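Local coordinates for alginate lyase (Chitinophaga sp. MD30, PDB 6KCW), which cleaves alginate as a calcium-containing bacterial enzyme of polysaccharide lyase family 36, at residues 173-178 with 194-199; 166-171 with 178-183. All blocks are in the same frame, centred on the assembly; numbering follows the deposited sequence.

Contact 1: 173-178 with 194-199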
loop_
_atom_site.group_PDB
_atom_site.type_symbol
_atom_site.label_atom_id
_atom_site.label_comp_id
_atom_site.label_asym_id
_atom_site.label_seq_id
_atom_site.Cartn_x
_atom_site.Cartn_y
_atom_site.Cartn_z
ATOM N N THR A 173 2.847 -20.879 7.348
ATOM C CA THR A 173 3.598 -22.066 6.962
ATOM C C THR A 173 2.631 -23.115 6.430
ATOM O O THR A 173 1.550 -23.306 6.993
ATOM C CB THR A 173 4.365 -22.671 8.141
ATOM O OG1 THR A 173 3.424 -23.200 9.081
ATOM C CG2 THR A 173 5.202 -21.646 8.838
ATOM N N GLY A 174 3.026 -23.799 5.355
ATOM C CA GLY A 174 2.211 -24.880 4.814
ATOM C C GLY A 174 0.773 -24.461 4.581
ATOM O O GLY A 174 0.491 -23.399 4.017
ATOM N N SER A 175 -0.168 -25.303 5.007
ATOM C CA SER A 175 -1.582 -24.967 4.924
ATOM C C SER A 175 -2.125 -24.403 6.232
ATOM O O SER A 175 -3.345 -24.295 6.386
ATOM C CB SER A 175 -2.400 -26.188 4.486
ATOM O OG SER A 175 -2.283 -26.403 3.081
ATOM N N ASN A 176 -1.242 -24.014 7.158
ATOM C CA ASN A 176 -1.630 -23.494 8.463
ATOM C C ASN A 176 -2.059 -22.033 8.368
ATOM O O ASN A 176 -1.626 -21.276 7.484
ATOM C CB ASN A 176 -0.484 -23.600 9.475
ATOM C CG ASN A 176 0.030 -25.016 9.635
ATOM O OD1 ASN A 176 -0.709 -25.917 10.045
ATOM N ND2 ASN A 176 1.309 -25.222 9.321
ATOM N N ARG A 177 -2.916 -21.647 9.307
ATOM C CA ARG A 177 -3.355 -20.261 9.469
ATOM C C ARG A 177 -2.534 -19.571 10.549
ATOM O O ARG A 177 -3.066 -19.047 11.520
ATOM C CB ARG A 177 -4.844 -20.216 9.798
ATOM C CG ARG A 177 -5.531 -18.872 9.565
ATOM C CD ARG A 177 -6.722 -18.702 10.506
ATOM N NE ARG A 177 -7.337 -17.380 10.389
ATOM C CZ ARG A 177 -7.781 -16.671 11.427
ATOM N NH1 ARG A 177 -7.666 -17.153 12.660
ATOM N NH2 ARG A 177 -8.328 -15.475 11.240
ATOM N N ASP A 178 -1.213 -19.587 10.396
ATOM C CA ASP A 178 -0.314 -19.032 11.394
ATOM C C ASP A 178 0.377 -17.758 10.917
ATOM O O ASP A 178 1.278 -17.262 11.599
ATOM C CB ASP A 178 0.709 -20.091 11.830
ATOM C CG ASP A 178 1.466 -20.707 10.666
ATOM O OD1 ASP A 178 1.068 -20.502 9.493
ATOM O OD2 ASP A 178 2.463 -21.418 10.934
ATOM N N ALA A 194 -4.942 -13.166 12.407
ATOM C CA ALA A 194 -4.162 -14.259 11.876
ATOM C C ALA A 194 -4.727 -14.610 10.507
ATOM O O ALA A 194 -5.885 -14.314 10.199
ATOM C CB ALA A 194 -4.181 -15.450 12.836
ATOM N N ILE A 195 -3.897 -15.210 9.657
ATOM C CA ILE A 195 -4.232 -15.320 8.243
ATOM C C ILE A 195 -3.404 -16.434 7.631
ATOM O O ILE A 195 -2.331 -16.780 8.127
ATOM C CB ILE A 195 -3.986 -13.969 7.522
ATOM C CG1 ILE A 195 -4.750 -13.888 6.205
ATOM C CG2 ILE A 195 -2.509 -13.768 7.276
ATOM C CD1 ILE A 195 -4.493 -12.597 5.433
ATOM N N ARG A 196 -3.914 -17.005 6.544
ATOM C CA ARG A 196 -3.169 -17.914 5.689
ATOM C C ARG A 196 -2.885 -17.167 4.396
ATOM O O ARG A 196 -3.822 -16.736 3.715
ATOM C CB ARG A 196 -3.972 -19.195 5.456
ATOM C CG ARG A 196 -3.389 -20.195 4.458
ATOM C CD ARG A 196 -4.016 -21.573 4.661
ATOM N NE ARG A 196 -5.469 -21.544 4.513
ATOM C CZ ARG A 196 -6.235 -22.629 4.374
ATOM N NH1 ARG A 196 -5.697 -23.852 4.363
ATOM N NH2 ARG A 196 -7.549 -22.494 4.227
ATOM N N TRP A 197 -1.600 -16.958 4.093
ATOM C CA TRP A 197 -1.204 -16.282 2.861
ATOM C C TRP A 197 -1.064 -17.249 1.699
ATOM O O TRP A 197 -1.513 -16.954 0.587
ATOM C CB TRP A 197 0.131 -15.553 3.028
ATOM C CG TRP A 197 0.106 -14.461 4.024
ATOM C CD1 TRP A 197 0.627 -14.496 5.266
ATOM C CD2 TRP A 197 -0.468 -13.156 3.857
ATOM N NE1 TRP A 197 0.414 -13.298 5.898
ATOM C CE2 TRP A 197 -0.255 -12.456 5.051
ATOM C CE3 TRP A 197 -1.138 -12.517 2.808
ATOM C CZ2 TRP A 197 -0.689 -11.140 5.242
ATOM C CZ3 TRP A 197 -1.572 -11.221 2.993
ATOM C CH2 TRP A 197 -1.347 -10.544 4.205
ATOM N N THR A 198 -0.426 -18.390 1.945
ATOM C CA THR A 198 -0.025 -19.315 0.901
ATOM C C THR A 198 -0.265 -20.741 1.379
ATOM O O THR A 198 -0.291 -21.017 2.586
ATOM C CB THR A 198 1.461 -19.127 0.550
ATOM O OG1 THR A 198 2.252 -19.331 1.724
ATOM C CG2 THR A 198 1.733 -17.712 0.048
ATOM N N THR A 199 -0.448 -21.658 0.418
ATOM C CA THR A 199 -0.303 -23.076 0.708
ATOM C C THR A 199 0.925 -23.690 0.050
ATOM O O THR A 199 1.281 -24.829 0.381
ATOM C CB THR A 199 -1.565 -23.859 0.309
ATOM O OG1 THR A 199 -2.038 -23.422 -0.969
ATOM C CG2 THR A 199 -2.665 -23.657 1.355
HETATM O O HOH W 1 2.522 -22.153 2.194
HETATM O O HOH W 2 -0.139 -26.824 1.904
#

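Contact 2: 166-171 with 178-183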
loop_
_atom_site.group_PDB
_atom_site.type_symbol
_atom_site.label_atom_id
_atom_site.label_comp_id
_atom_site.label_asym_id
_atom_site.label_seq_id
_atom_site.Cartn_x
_atom_site.Cartn_y
_atom_site.Cartn_z
ATOM N N HIS A 166 0.884 2.077 10.551
ATOM C CA HIS A 166 1.774 0.958 10.840
ATOM C C HIS A 166 1.212 -0.314 10.198
ATOM O O HIS A 166 0.019 -0.618 10.342
ATOM C CB HIS A 166 1.937 0.763 12.354
ATOM C CG HIS A 166 2.754 -0.434 12.721
ATOM N ND1 HIS A 166 4.129 -0.457 12.613
ATOM C CD2 HIS A 166 2.393 -1.659 13.165
ATOM C CE1 HIS A 166 4.578 -1.643 12.983
ATOM N NE2 HIS A 166 3.544 -2.394 13.313
ATOM N N VAL A 167 2.064 -1.048 9.482
ATOM C CA VAL A 167 1.693 -2.315 8.863
ATOM C C VAL A 167 2.649 -3.389 9.366
ATOM O O VAL A 167 3.857 -3.154 9.464
ATOM C CB VAL A 167 1.728 -2.228 7.323
ATOM C CG1 VAL A 167 1.828 -3.599 6.707
ATOM C CG2 VAL A 167 0.512 -1.481 6.799
ATOM N N TYR A 168 2.103 -4.553 9.707
ATOM C CA TYR A 168 2.874 -5.707 10.152
ATOM C C TYR A 168 2.355 -6.936 9.428
ATOM O O TYR A 168 1.137 -7.144 9.355
ATOM C CB TYR A 168 2.756 -5.919 11.667
ATOM C CG TYR A 168 3.363 -7.220 12.159
ATOM C CD1 TYR A 168 4.692 -7.519 11.907
ATOM C CD2 TYR A 168 2.617 -8.133 12.899
ATOM C CE1 TYR A 168 5.266 -8.690 12.360
ATOM C CE2 TYR A 168 3.183 -9.321 13.357
ATOM C CZ TYR A 168 4.515 -9.586 13.084
ATOM O OH TYR A 168 5.104 -10.755 13.515
ATOM N N ILE A 169 3.270 -7.754 8.911
ATOM C CA ILE A 169 2.919 -8.934 8.125
ATOM C C ILE A 169 3.816 -10.090 8.548
ATOM O O ILE A 169 5.000 -9.903 8.845
ATOM C CB ILE A 169 3.033 -8.660 6.609
ATOM C CG1 ILE A 169 2.486 -9.832 5.799
ATOM C CG2 ILE A 169 4.472 -8.410 6.211
ATOM C CD1 ILE A 169 2.544 -9.590 4.359
ATOM N N LYS A 170 3.238 -11.284 8.600
ATOM C CA LYS A 170 3.968 -12.494 8.956
ATOM C C LYS A 170 3.529 -13.611 8.024
ATOM O O LYS A 170 2.327 -13.846 7.863
ATOM C CB LYS A 170 3.711 -12.867 10.414
ATOM C CG LYS A 170 4.393 -14.123 10.911
ATOM C CD LYS A 170 3.706 -14.544 12.202
ATOM C CE LYS A 170 4.674 -15.162 13.191
ATOM N NZ LYS A 170 4.745 -16.636 13.059
ATOM N N SER A 171 4.498 -14.279 7.400
ATOM C CA SER A 171 4.207 -15.445 6.576
ATOM C C SER A 171 3.507 -16.537 7.381
ATOM O O SER A 171 3.721 -16.690 8.590
ATOM C CB SER A 171 5.496 -16.010 5.989
ATOM O OG SER A 171 6.263 -14.981 5.418
ATOM N N ASP A 178 -1.213 -19.587 10.396
ATOM C CA ASP A 178 -0.314 -19.032 11.394
ATOM C C ASP A 178 0.377 -17.758 10.917
ATOM O O ASP A 178 1.278 -17.262 11.599
ATOM C CB ASP A 178 0.709 -20.091 11.830
ATOM C CG ASP A 178 1.466 -20.707 10.666
ATOM O OD1 ASP A 178 1.068 -20.502 9.493
ATOM O OD2 ASP A 178 2.463 -21.418 10.934
ATOM N N GLY A 179 -0.043 -17.192 9.790
ATOM C CA GLY A 179 0.466 -15.908 9.357
ATOM C C GLY A 179 -0.189 -14.770 10.114
ATOM O O GLY A 179 -0.890 -14.962 11.107
ATOM N N ARG A 180 0.037 -13.554 9.623
ATOM C CA ARG A 180 -0.530 -12.383 10.279
ATOM C C ARG A 180 -0.621 -11.233 9.289
ATOM O O ARG A 180 0.311 -11.006 8.514
ATOM C CB ARG A 180 0.322 -11.950 11.483
ATOM C CG ARG A 180 -0.422 -11.091 12.482
ATOM C CD ARG A 180 -1.074 -11.965 13.578
ATOM N NE ARG A 180 -1.513 -11.132 14.699
ATOM C CZ ARG A 180 -0.878 -11.038 15.866
ATOM N NH1 ARG A 180 0.219 -11.750 16.087
ATOM N NH2 ARG A 180 -1.357 -10.251 16.822
ATOM N N ALA A 181 -1.727 -10.490 9.346
ATOM C CA ALA A 181 -1.869 -9.228 8.619
ATOM C C ALA A 181 -2.370 -8.159 9.581
ATOM O O ALA A 181 -3.414 -8.338 10.213
ATOM C CB ALA A 181 -2.832 -9.382 7.432
ATOM N N GLN A 182 -1.650 -7.046 9.686
ATOM C CA GLN A 182 -2.005 -6.019 10.657
ATOM C C GLN A 182 -1.851 -4.631 10.058
ATOM O O GLN A 182 -0.842 -4.337 9.407
ATOM C CB GLN A 182 -1.144 -6.139 11.919
ATOM C CG GLN A 182 -1.378 -5.047 12.971
ATOM C CD GLN A 182 -0.441 -5.174 14.169
ATOM O OE1 GLN A 182 0.521 -4.416 14.309
ATOM N NE2 GLN A 182 -0.722 -6.136 15.036
ATOM N N ILE A 183 -2.847 -3.773 10.303
ATOM C CA ILE A 183 -2.794 -2.352 9.962
ATOM C C ILE A 183 -3.179 -1.527 11.183
ATOM O O ILE A 183 -4.254 -1.727 11.757
ATOM C CB ILE A 183 -3.730 -2.005 8.794
ATOM C CG1 ILE A 183 -3.307 -2.743 7.520
ATOM C CG2 ILE A 183 -3.748 -0.484 8.574
ATOM C CD1 ILE A 183 -4.311 -2.644 6.424
HETATM O O HOH W 3 2.932 -4.507 14.728
#

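Contact 1: 173-178 with 194-199
Arg177 and Arg196 bring the two backbones nearest, their CA atoms 4.5 Å apart, with Ser175 and Thr199 next, yet the loop 173-178 and the segment 194-199 form no backbone-to-backbone hydrogen bond. Thr173 to Asn176 make a type II' turn, closed by Asn176 N on Thr173 O at 2.9 Å; Gly174, at its second position, has the positive phi that glycine accepts readily. The Gly174 carbonyl oxygen receives the CA-H of Thr199 almost straight (170° at the hydrogen), and one water joins it to Thr198 OG1. Within the loop, the Asp178 carboxylate takes Thr173 N on OD1 (2.8 Å) and Thr173 OG1 on OD2 (2.7 Å), both on syn sides, while Asn176 ND2 reaches the same Thr173 hydroxyl. Arg196 has CG anti to its backbone N (chi1 174°) and passes CB, CG and CD beside Asn176 O, then gives a weak, bent hydrogen bond from NH1 to Ser175 O (3.1 Å); its NH2 forms a salt bridge with Asp138. An alanine here would probably leave Asp138 without its charged mate and the Ser175 carbonyl without this weak donor. Arg177 lays one face of its guanidinium over the Ala194 carbonyl, and Ser175 OG meets the Thr199 methyl, CG2, at 3.3 Å. The arrangement is that of a beta-hairpin connection, between strands 162-170 and 179-185, resting on the chain as it leaves the neighbouring strand 188-195 at the edge of a concanavalin-like beta-sandwich.

Contact 2: 166-171 with 178-183
Tyr168 and Gln182 exchange two backbone hydrogen bonds, Tyr168 N to Gln182 O at 3.0 Å and Gln182 N to Tyr168 O at 2.8 Å. Lys170 and Arg180 form the next hydrogen-bonded pair, with both N...O distances, Lys170 N to Arg180 O and Arg180 N to Lys170 O, at 2.9 Å. Between them lies the non-hydrogen-bonded pair Ile169 and Ala181, and the strands run antiparallel at 172°. On the face bearing Tyr168, Lys170, Arg180 and Gln182, Gln182, extended as far as CD, has its OE1 at the edge of the His166 imidazole, in the ring plane and 3.5 Å from CD2; its NE2 bonds weakly to Asp192, while His166 ND1 bonds to Asp75. Gln182 CB lies at the edge of the Tyr168 ring, and Arg180 CG meets Tyr168 CE2 obliquely. Lys170 and Arg180 touch at their CB atoms (3.7 Å); the Arg180 chain bends at chi2 (91°), and its guanidinium pairs through NE with Asp192. On the other face the Val167 and Ile183 side chains lie side by side, CG2 of Val167 4.1 Å from CG1 of Ile183. This hairpin is flanked in its sheet by strand 71-80 next to 162-170 and strand 188-195 next to 179-185, while Leu116 of strand 113-122 and Phe96 of strand 94-99, from the second sheet, cover its apolar face.

In the fold
Contact 2 is the paired body of a hairpin and contact 1 its connecting loop, set against the chain leaving the next strand; Asp178 belongs to both. The 166-171 and 178-183 pairing is partly buried, regular and held by main-chain hydrogen bonds, with one apolar face toward the second sheet. The 173-178 and 194-199 contact lies at the surface, farther from the chain's centre, and relies on side chains, bridging water and a CA-H...O contact. Trp197 links them: its NE1 makes weak hydrogen bonds to Lys170 O and Arg180 O, and its ring packs on Ile169 and Ala181. Ile195 also touches Ala181, so segment 194-199, one side of contact 1, also packs against contact 2.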